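Local coordinates for HicB3 antitoxin (Yersinia pestis, PDB 4P78), which acts as the antitoxin of the HicA3-HicB3 toxin-antitoxin system, binding the HicA3 toxin in a complex and presumably neutralising it, at the interface of chains A and B. Sequence-based numbering; all coordinates share one arbitrary frame. Chains: chain A/B, HicB3 antitoxin.

Contact 1: the interface of chains A and B. Residues chain A 7, 31, 78-80; chain B 63, 79-81.
A:Leu79 pairs with B:Gly80 in a parallel beta bridge between the two strands 78-83 of this HicB-family antitoxin, a pairing that probably helps to build the antitoxin dimer. Two backbone hydrogen bonds, to the residues on either side of B:Gly80, make the bridge. The amide N of A:Leu79 gives a nearly straight bond to the carbonyl O of B:Leu79 (2.9 Å), and the O of A:Leu79 receives the amide N of B:Phe81 (3.1 Å), a bond more bent at the hydrogen, at 139°. Apolar packing centres on B:Phe81, whose CG stands between its backbone N and carbonyl carbon (chi1 76°), which turns the ring toward chain A. CE1 of A:Phe31 stands above one face of this ring, toward its rim, and CD1 of A:Phe31 lies 3.4 Å from CZ of B:Phe81. The methyl CD1 of A:Ile7 meets CE1 of B:Phe81 at 3.7 Å and also sits at the in-plane edge of the A:Phe31 ring, so it touches both aromatics. Gamma-methyl CG2 of A:Ile78 closes on CD1 of B:Phe81, the two side chains roughly perpendicular. A:Ile78 and B:Leu79 instead run alongside each other, CG1 3.8 Å from CD2. A:Phe31 and B:Pro63 meet tip to tip, CZ 4.1 Å from CG.

Contact 2: the interface of chains A and B. Residues chain A 79, 81; chain B 34-35, 80-82.
The carbonyl O of B:Phe81 lies 2.7 Å from water 1, and the same water lies 3.0 Å from the amide N of A:Phe81, bridging the two strands 78-83 of this HicB-family antitoxin pair. Beyond the parallel bridge at A:Leu79, the water appears to stand in for a direct backbone bond. It also sits 3.3 Å above one face of the B:Phe81 ring, displaced toward the rim. The side chain of A:Phe81 reaches across to chain B: with CG anti to its carbonyl carbon, chi1 -44°, the ring extends toward helix 31-52 of the partner. CE1 of A:Phe81 comes 3.3 Å from the O of B:Phe81, the oxygen that holds the water. Over the centre of one face stands CB of B:Ser35, 4.0 Å from the ring centroid in a CH-pi contact; the carbon, rather than the hydroxyl OG, does the touching. B:Ile34, one residue earlier on the helix, approaches CZ of A:Phe81 from the side of the ring that B:Ser35 covers, its side chain nearly perpendicular to that of A:Phe81 and its CG2 methyl 3.6 Å from CZ. B:Val82 lies parallel to the phenylalanine side chain, with CG1 placed 4.0 Å from CE1 of A:Phe81.

Contact 3: the interface of chains A and B. Residues chain A 66-67, 72, 79; chain B 9, 76, 78.
B:Ile78, at the start of strand 78-83, pushes its side chain among A:Ile67, A:Leu72 and A:Leu79, forming the tightly packed part of this apolar contact between two HicB-family antitoxin chains. With CG1 of B:Ile78 between the backbone N and the carbonyl carbon (chi1 53°), its terminal CD1 reaches CD2 of A:Leu79 at 3.8 Å, while its CG2 methyl meets CD1 of A:Leu72 at 3.7 Å. CD1 of A:Leu72 lies near both methyls of B:Ile78, fitting against the fork of the isoleucine. From the short helix 63-67, A:Ile67 stands roughly perpendicular to B:Ile78, bringing its CG1 within 3.9 Å of CD1 of B:Ile78. Close packing continues at the rim, where the side chains of B:Lys9 and A:Ile67 run antiparallel, and the aliphatic CG of the lysine, rather than its amine, rests 3.5 Å from CG2 of A:Ile67. The wetter side of the contact lies at the backbone of A:Ile67. Polar linkage there is indirect: the carbonyl oxygens of A:Ile67 and B:Gly76 share water 2, which lies 3.2 Å from the O of A:Ile67. From the O of B:Gly76 to the same water the distance is 2.8 Å.

Contact 1: the interface of chains A and B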
ATOM      1  N   ILE A   7       3.593  -4.465  -4.843  1.00 23.31           N
ATOM      2  CA  ILE A   7       4.991  -4.789  -5.043  1.00 22.11           C
ATOM      3  C   ILE A   7       5.472  -5.978  -4.212  1.00 27.77           C
ATOM      4  O   ILE A   7       4.920  -6.308  -3.158  1.00 27.56           O
ATOM      5  CB  ILE A   7       5.909  -3.579  -4.765  1.00 23.69           C
ATOM      6  CG1 ILE A   7       5.979  -3.251  -3.288  1.00 28.86           C
ATOM      7  CG2 ILE A   7       5.470  -2.361  -5.568  1.00 27.46           C
ATOM      8  CD1 ILE A   7       6.943  -2.129  -2.993  1.00 33.50           C
ATOM      9  N   PHE A  31      12.736   2.252  -3.341  1.00 33.54           N
ATOM     10  CA  PHE A  31      11.357   2.672  -3.451  1.00 36.73           C
ATOM     11  C   PHE A  31      11.245   3.871  -4.408  1.00 37.76           C
ATOM     12  O   PHE A  31      10.312   3.952  -5.206  1.00 36.74           O
ATOM     13  CB  PHE A  31      10.782   2.980  -2.063  1.00 32.57           C
ATOM     14  CG  PHE A  31      10.563   1.742  -1.209  1.00 39.47           C
ATOM     15  CD1 PHE A  31       9.605   0.794  -1.554  1.00 37.05           C
ATOM     16  CD2 PHE A  31      11.312   1.526  -0.060  1.00 37.62           C
ATOM     17  CE1 PHE A  31       9.397  -0.353  -0.760  1.00 33.62           C
ATOM     18  CE2 PHE A  31      11.113   0.389   0.724  1.00 31.64           C
ATOM     19  CZ  PHE A  31      10.155  -0.541   0.375  1.00 33.19           C
ATOM     20  N   ILE A  78       2.940  -6.031  -1.147  1.00 27.32           N
ATOM     21  CA  ILE A  78       2.745  -4.836  -0.349  1.00 25.28           C
ATOM     22  C   ILE A  78       2.057  -3.786  -1.212  1.00 25.01           C
ATOM     23  O   ILE A  78       2.365  -3.662  -2.394  1.00 23.25           O
ATOM     24  CB  ILE A  78       4.093  -4.327   0.191  1.00 29.12           C
ATOM     25  CG1 ILE A  78       4.720  -5.419   1.066  1.00 28.26           C
ATOM     26  CG2 ILE A  78       3.916  -3.034   0.992  1.00 28.83           C
ATOM     27  CD1 ILE A  78       6.227  -5.353   1.137  1.00 36.44           C
ATOM     28  N   LEU A  79       1.100  -3.063  -0.633  1.00 25.01           N
ATOM     29  CA  LEU A  79       0.462  -1.932  -1.309  1.00 22.08           C
ATOM     30  C   LEU A  79       1.296  -0.653  -1.203  1.00 24.47           C
ATOM     31  O   LEU A  79       1.714  -0.250  -0.110  1.00 22.58           O
ATOM     32  CB  LEU A  79      -0.927  -1.673  -0.726  1.00 21.35           C
ATOM     33  CG  LEU A  79      -1.677  -0.408  -1.171  1.00 20.50           C
ATOM     34  CD1 LEU A  79      -2.041  -0.466  -2.666  1.00 21.13           C
ATOM     35  CD2 LEU A  79      -2.927  -0.226  -0.311  1.00 22.52           C
ATOM     36  N   GLY A  80       1.535  -0.018  -2.341  1.00 21.51           N
ATOM     37  CA  GLY A  80       2.205   1.266  -2.375  1.00 23.93           C
ATOM     38  C   GLY A  80       1.379   2.274  -3.152  1.00 22.75           C
ATOM     39  O   GLY A  80       0.324   1.944  -3.677  1.00 24.52           O
TER
ATOM     40  N   PRO B  63       9.291  -2.473   5.214  1.00 23.95           N
ATOM     41  CA  PRO B  63       7.912  -2.961   5.090  1.00 25.60           C
ATOM     42  C   PRO B  63       7.811  -4.480   4.930  1.00 29.86           C
ATOM     43  O   PRO B  63       6.929  -5.091   5.542  1.00 28.49           O
ATOM     44  CB  PRO B  63       7.399  -2.230   3.839  1.00 25.43           C
ATOM     45  CG  PRO B  63       8.115  -0.923   3.891  1.00 27.46           C
ATOM     46  CD  PRO B  63       9.527  -1.289   4.371  1.00 24.85           C
ATOM     47  N   LEU B  79      -0.866  -5.102   4.134  1.00 22.18           N
ATOM     48  CA  LEU B  79       0.340  -4.352   4.445  1.00 20.71           C
ATOM     49  C   LEU B  79       0.586  -3.296   3.374  1.00 22.44           C
ATOM     50  O   LEU B  79       0.641  -3.618   2.189  1.00 22.65           O
ATOM     51  CB  LEU B  79       1.518  -5.307   4.543  1.00 21.71           C
ATOM     52  CG  LEU B  79       2.912  -4.733   4.738  1.00 22.97           C
ATOM     53  CD1 LEU B  79       2.952  -3.912   6.035  1.00 18.35           C
ATOM     54  CD2 LEU B  79       3.920  -5.887   4.753  1.00 21.47           C
ATOM     55  N   GLY B  80       0.691  -2.034   3.784  1.00 20.40           N
ATOM     56  CA  GLY B  80       1.034  -0.960   2.866  1.00 18.35           C
ATOM     57  C   GLY B  80       2.291  -0.245   3.334  1.00 20.91           C
ATOM     58  O   GLY B  80       2.885  -0.629   4.341  1.00 18.09           O
ATOM     59  N   PHE B  81       2.713   0.779   2.593  1.00 20.78           N
ATOM     60  CA  PHE B  81       3.752   1.680   3.082  1.00 25.04           C
ATOM     61  C   PHE B  81       3.543   3.052   2.486  1.00 24.92           C
ATOM     62  O   PHE B  81       3.056   3.185   1.362  1.00 24.72           O
ATOM     63  CB  PHE B  81       5.163   1.161   2.755  1.00 22.59           C
ATOM     64  CG  PHE B  81       5.566   1.351   1.318  1.00 24.19           C
ATOM     65  CD1 PHE B  81       5.163   0.439   0.345  1.00 27.13           C
ATOM     66  CD2 PHE B  81       6.365   2.422   0.942  1.00 22.44           C
ATOM     67  CE1 PHE B  81       5.532   0.601  -0.987  1.00 26.09           C
ATOM     68  CE2 PHE B  81       6.746   2.594  -0.392  1.00 26.85           C
ATOM     69  CZ  PHE B  81       6.331   1.673  -1.356  1.00 26.94           C
TER

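Contact 2: the interface of chains A and B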
ATOM      1  N   LEU A  79       1.100  -3.063  -0.633  1.00 25.01           N
ATOM      2  CA  LEU A  79       0.462  -1.932  -1.309  1.00 22.08           C
ATOM      3  C   LEU A  79       1.296  -0.653  -1.203  1.00 24.47           C
ATOM      4  O   LEU A  79       1.714  -0.250  -0.110  1.00 22.58           O
ATOM      5  CB  LEU A  79      -0.927  -1.673  -0.726  1.00 21.35           C
ATOM      6  CG  LEU A  79      -1.677  -0.408  -1.171  1.00 20.50           C
ATOM      7  CD1 LEU A  79      -2.041  -0.466  -2.666  1.00 21.13           C
ATOM      8  CD2 LEU A  79      -2.927  -0.226  -0.311  1.00 22.52           C
ATOM      9  N   PHE A  81       1.879   3.502  -3.244  1.00 24.61           N
ATOM     10  CA  PHE A  81       1.167   4.589  -3.893  1.00 24.14           C
ATOM     11  C   PHE A  81       2.125   5.362  -4.770  1.00 28.44           C
ATOM     12  O   PHE A  81       3.226   5.712  -4.337  1.00 30.16           O
ATOM     13  CB  PHE A  81       0.529   5.527  -2.849  1.00 26.49           C
ATOM     14  CG  PHE A  81      -0.154   4.798  -1.735  1.00 26.74           C
ATOM     15  CD1 PHE A  81       0.558   4.399  -0.612  1.00 24.48           C
ATOM     16  CD2 PHE A  81      -1.501   4.476  -1.822  1.00 27.26           C
ATOM     17  CE1 PHE A  81      -0.062   3.697   0.410  1.00 24.58           C
ATOM     18  CE2 PHE A  81      -2.134   3.777  -0.800  1.00 23.27           C
ATOM     19  CZ  PHE A  81      -1.420   3.389   0.315  1.00 26.31           C
TER
ATOM     20  N   ILE B  34      -5.997   7.054   1.960  1.00 23.56           N
ATOM     21  CA  ILE B  34      -5.142   6.119   2.691  1.00 26.26           C
ATOM     22  C   ILE B  34      -3.793   6.749   2.975  1.00 27.07           C
ATOM     23  O   ILE B  34      -3.437   6.944   4.140  1.00 27.77           O
ATOM     24  CB  ILE B  34      -4.944   4.768   1.933  1.00 28.83           C
ATOM     25  CG1 ILE B  34      -6.294   4.107   1.655  1.00 26.13           C
ATOM     26  CG2 ILE B  34      -4.041   3.822   2.754  1.00 24.02           C
ATOM     27  CD1 ILE B  34      -6.220   2.868   0.779  1.00 23.59           C
ATOM     28  N   SER B  35      -3.055   7.100   1.924  1.00 26.67           N
ATOM     29  CA  SER B  35      -1.721   7.674   2.111  1.00 29.01           C
ATOM     30  C   SER B  35      -1.808   9.055   2.770  1.00 29.18           C
ATOM     31  O   SER B  35      -1.031   9.367   3.682  1.00 30.81           O
ATOM     32  CB  SER B  35      -0.965   7.765   0.777  1.00 26.97           C
ATOM     33  OG  SER B  35      -1.608   8.678  -0.098  1.00 34.10           O
ATOM     34  N   GLY B  80       0.691  -2.034   3.784  1.00 20.40           N
ATOM     35  CA  GLY B  80       1.034  -0.960   2.866  1.00 18.35           C
ATOM     36  C   GLY B  80       2.291  -0.245   3.334  1.00 20.91           C
ATOM     37  O   GLY B  80       2.885  -0.629   4.341  1.00 18.09           O
ATOM     38  N   PHE B  81       2.713   0.779   2.593  1.00 20.78           N
ATOM     39  CA  PHE B  81       3.752   1.680   3.082  1.00 25.04           C
ATOM     40  C   PHE B  81       3.543   3.052   2.486  1.00 24.92           C
ATOM     41  O   PHE B  81       3.056   3.185   1.362  1.00 24.72           O
ATOM     42  CB  PHE B  81       5.163   1.161   2.755  1.00 22.59           C
ATOM     43  CG  PHE B  81       5.566   1.351   1.318  1.00 24.19           C
ATOM     44  CD1 PHE B  81       5.163   0.439   0.345  1.00 27.13           C
ATOM     45  CD2 PHE B  81       6.365   2.422   0.942  1.00 22.44           C
ATOM     46  CE1 PHE B  81       5.532   0.601  -0.987  1.00 26.09           C
ATOM     47  CE2 PHE B  81       6.746   2.594  -0.392  1.00 26.85           C
ATOM     48  CZ  PHE B  81       6.331   1.673  -1.356  1.00 26.94           C
ATOM     49  N   VAL B  82       3.900   4.068   3.262  1.00 22.01           N
ATOM     50  CA  VAL B  82       3.859   5.457   2.831  1.00 21.91           C
ATOM     51  C   VAL B  82       5.252   6.064   2.978  1.00 26.39           C
ATOM     52  O   VAL B  82       6.050   5.618   3.803  1.00 24.89           O
ATOM     53  CB  VAL B  82       2.852   6.293   3.649  1.00 23.77           C
ATOM     54  CG1 VAL B  82       1.427   5.838   3.377  1.00 25.73           C
ATOM     55  CG2 VAL B  82       3.170   6.217   5.157  1.00 24.99           C
TER
HETATM   56  O   HOH W   1       3.837   4.088  -1.064  1.00 25.38           O

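Contact 3: the interface of chains A and B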
ATOM      1  N   TYR A  66      -8.942  -3.297  -2.714  1.00 28.80           N
ATOM      2  CA  TYR A  66      -7.529  -3.636  -2.504  1.00 25.18           C
ATOM      3  C   TYR A  66      -7.329  -4.462  -1.237  1.00 24.98           C
ATOM      4  O   TYR A  66      -6.580  -5.440  -1.239  1.00 25.18           O
ATOM      5  CB  TYR A  66      -6.682  -2.356  -2.478  1.00 29.55           C
ATOM      6  CG  TYR A  66      -6.968  -1.518  -3.702  1.00 31.64           C
ATOM      7  CD1 TYR A  66      -6.355  -1.800  -4.924  1.00 27.45           C
ATOM      8  CD2 TYR A  66      -7.913  -0.493  -3.662  1.00 28.71           C
ATOM      9  CE1 TYR A  66      -6.653  -1.057  -6.072  1.00 26.88           C
ATOM     10  CE2 TYR A  66      -8.216   0.261  -4.803  1.00 26.87           C
ATOM     11  CZ  TYR A  66      -7.588  -0.025  -6.002  1.00 33.56           C
ATOM     12  OH  TYR A  66      -7.895   0.737  -7.125  1.00 29.13           O
ATOM     13  N   ILE A  67      -8.026  -4.095  -0.167  1.00 25.80           N
ATOM     14  CA  ILE A  67      -7.935  -4.831   1.092  1.00 24.83           C
ATOM     15  C   ILE A  67      -8.441  -6.261   0.913  1.00 23.05           C
ATOM     16  O   ILE A  67      -7.950  -7.176   1.558  1.00 24.57           O
ATOM     17  CB  ILE A  67      -8.720  -4.113   2.214  1.00 21.44           C
ATOM     18  CG1 ILE A  67      -8.139  -2.715   2.417  1.00 23.69           C
ATOM     19  CG2 ILE A  67      -8.670  -4.905   3.525  1.00 25.03           C
ATOM     20  CD1 ILE A  67      -9.066  -1.749   3.138  1.00 24.42           C
ATOM     21  N   LEU A  72      -2.478  -9.837  -2.788  1.00 28.56           N
ATOM     22  CA  LEU A  72      -1.614  -9.318  -1.733  1.00 33.36           C
ATOM     23  C   LEU A  72      -1.247 -10.437  -0.754  1.00 35.91           C
ATOM     24  O   LEU A  72      -0.069 -10.647  -0.458  1.00 40.32           O
ATOM     25  CB  LEU A  72      -2.280  -8.149  -1.011  1.00 29.57           C
ATOM     26  CG  LEU A  72      -2.320  -6.875  -1.869  1.00 31.73           C
ATOM     27  CD1 LEU A  72      -3.059  -5.739  -1.170  1.00 24.79           C
ATOM     28  CD2 LEU A  72      -0.909  -6.436  -2.301  1.00 24.87           C
ATOM     29  N   LEU A  79       1.100  -3.063  -0.633  1.00 25.01           N
ATOM     30  CA  LEU A  79       0.462  -1.932  -1.309  1.00 22.08           C
ATOM     31  C   LEU A  79       1.296  -0.653  -1.203  1.00 24.47           C
ATOM     32  O   LEU A  79       1.714  -0.250  -0.110  1.00 22.58           O
ATOM     33  CB  LEU A  79      -0.927  -1.673  -0.726  1.00 21.35           C
ATOM     34  CG  LEU A  79      -1.677  -0.408  -1.171  1.00 20.50           C
ATOM     35  CD1 LEU A  79      -2.041  -0.466  -2.666  1.00 21.13           C
ATOM     36  CD2 LEU A  79      -2.927  -0.226  -0.311  1.00 22.52           C
TER
ATOM     37  N   LYS B   9     -10.586  -2.996   6.701  1.00 24.11           N
ATOM     38  CA  LYS B   9     -11.883  -2.474   6.266  1.00 27.45           C
ATOM     39  C   LYS B   9     -12.760  -1.971   7.421  1.00 24.93           C
ATOM     40  O   LYS B   9     -12.769  -2.561   8.490  1.00 26.67           O
ATOM     41  CB  LYS B   9     -12.663  -3.561   5.517  1.00 23.97           C
ATOM     42  CG  LYS B   9     -12.040  -4.032   4.215  1.00 29.63           C
ATOM     43  CD  LYS B   9     -13.039  -4.879   3.414  1.00 27.50           C
ATOM     44  CE  LYS B   9     -13.288  -6.210   4.097  1.00 34.01           C
ATOM     45  NZ  LYS B   9     -14.319  -7.004   3.374  1.00 42.53           N
ATOM     46  N   GLY B  76      -8.009  -9.761   8.579  1.00 26.83           N
ATOM     47  CA  GLY B  76      -8.208  -9.442   7.178  1.00 26.30           C
ATOM     48  C   GLY B  76      -7.591  -8.126   6.740  1.00 27.86           C
ATOM     49  O   GLY B  76      -8.169  -7.417   5.921  1.00 25.00           O
ATOM     50  N   ILE B  78      -4.263  -5.639   5.221  1.00 23.46           N
ATOM     51  CA  ILE B  78      -3.184  -5.699   4.249  1.00 22.79           C
ATOM     52  C   ILE B  78      -2.036  -4.799   4.667  1.00 23.41           C
ATOM     53  O   ILE B  78      -2.202  -3.865   5.455  1.00 21.39           O
ATOM     54  CB  ILE B  78      -3.629  -5.297   2.813  1.00 22.55           C
ATOM     55  CG1 ILE B  78      -4.327  -3.932   2.819  1.00 22.98           C
ATOM     56  CG2 ILE B  78      -4.475  -6.402   2.199  1.00 21.07           C
ATOM     57  CD1 ILE B  78      -4.426  -3.273   1.431  1.00 22.31           C
TER
HETATM   58  O   HOH W   2      -9.638  -8.640   3.828  1.00 39.35           O

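Strand 78-83 of each chain runs through all three contacts. A:Leu79 takes part in each: its backbone serves contacts 1 and 2, its side chain contact 3. Contacts 1 and 2, about 6 Å apart between the centres of their C-alpha atoms, also share B:Gly80 and B:Phe81; contact 3 lies about 10 Å from contact 1 and 11 Å from contact 2. The paired strands form a spine, flanked by strand 2-9 and helix 31-52 of each chain, helices 63-67 and 70-75 of chain A, and 3-10 helix 63-66 of chain B. Though not exactly two-fold, the continuous interface suggests an antitoxin dimer.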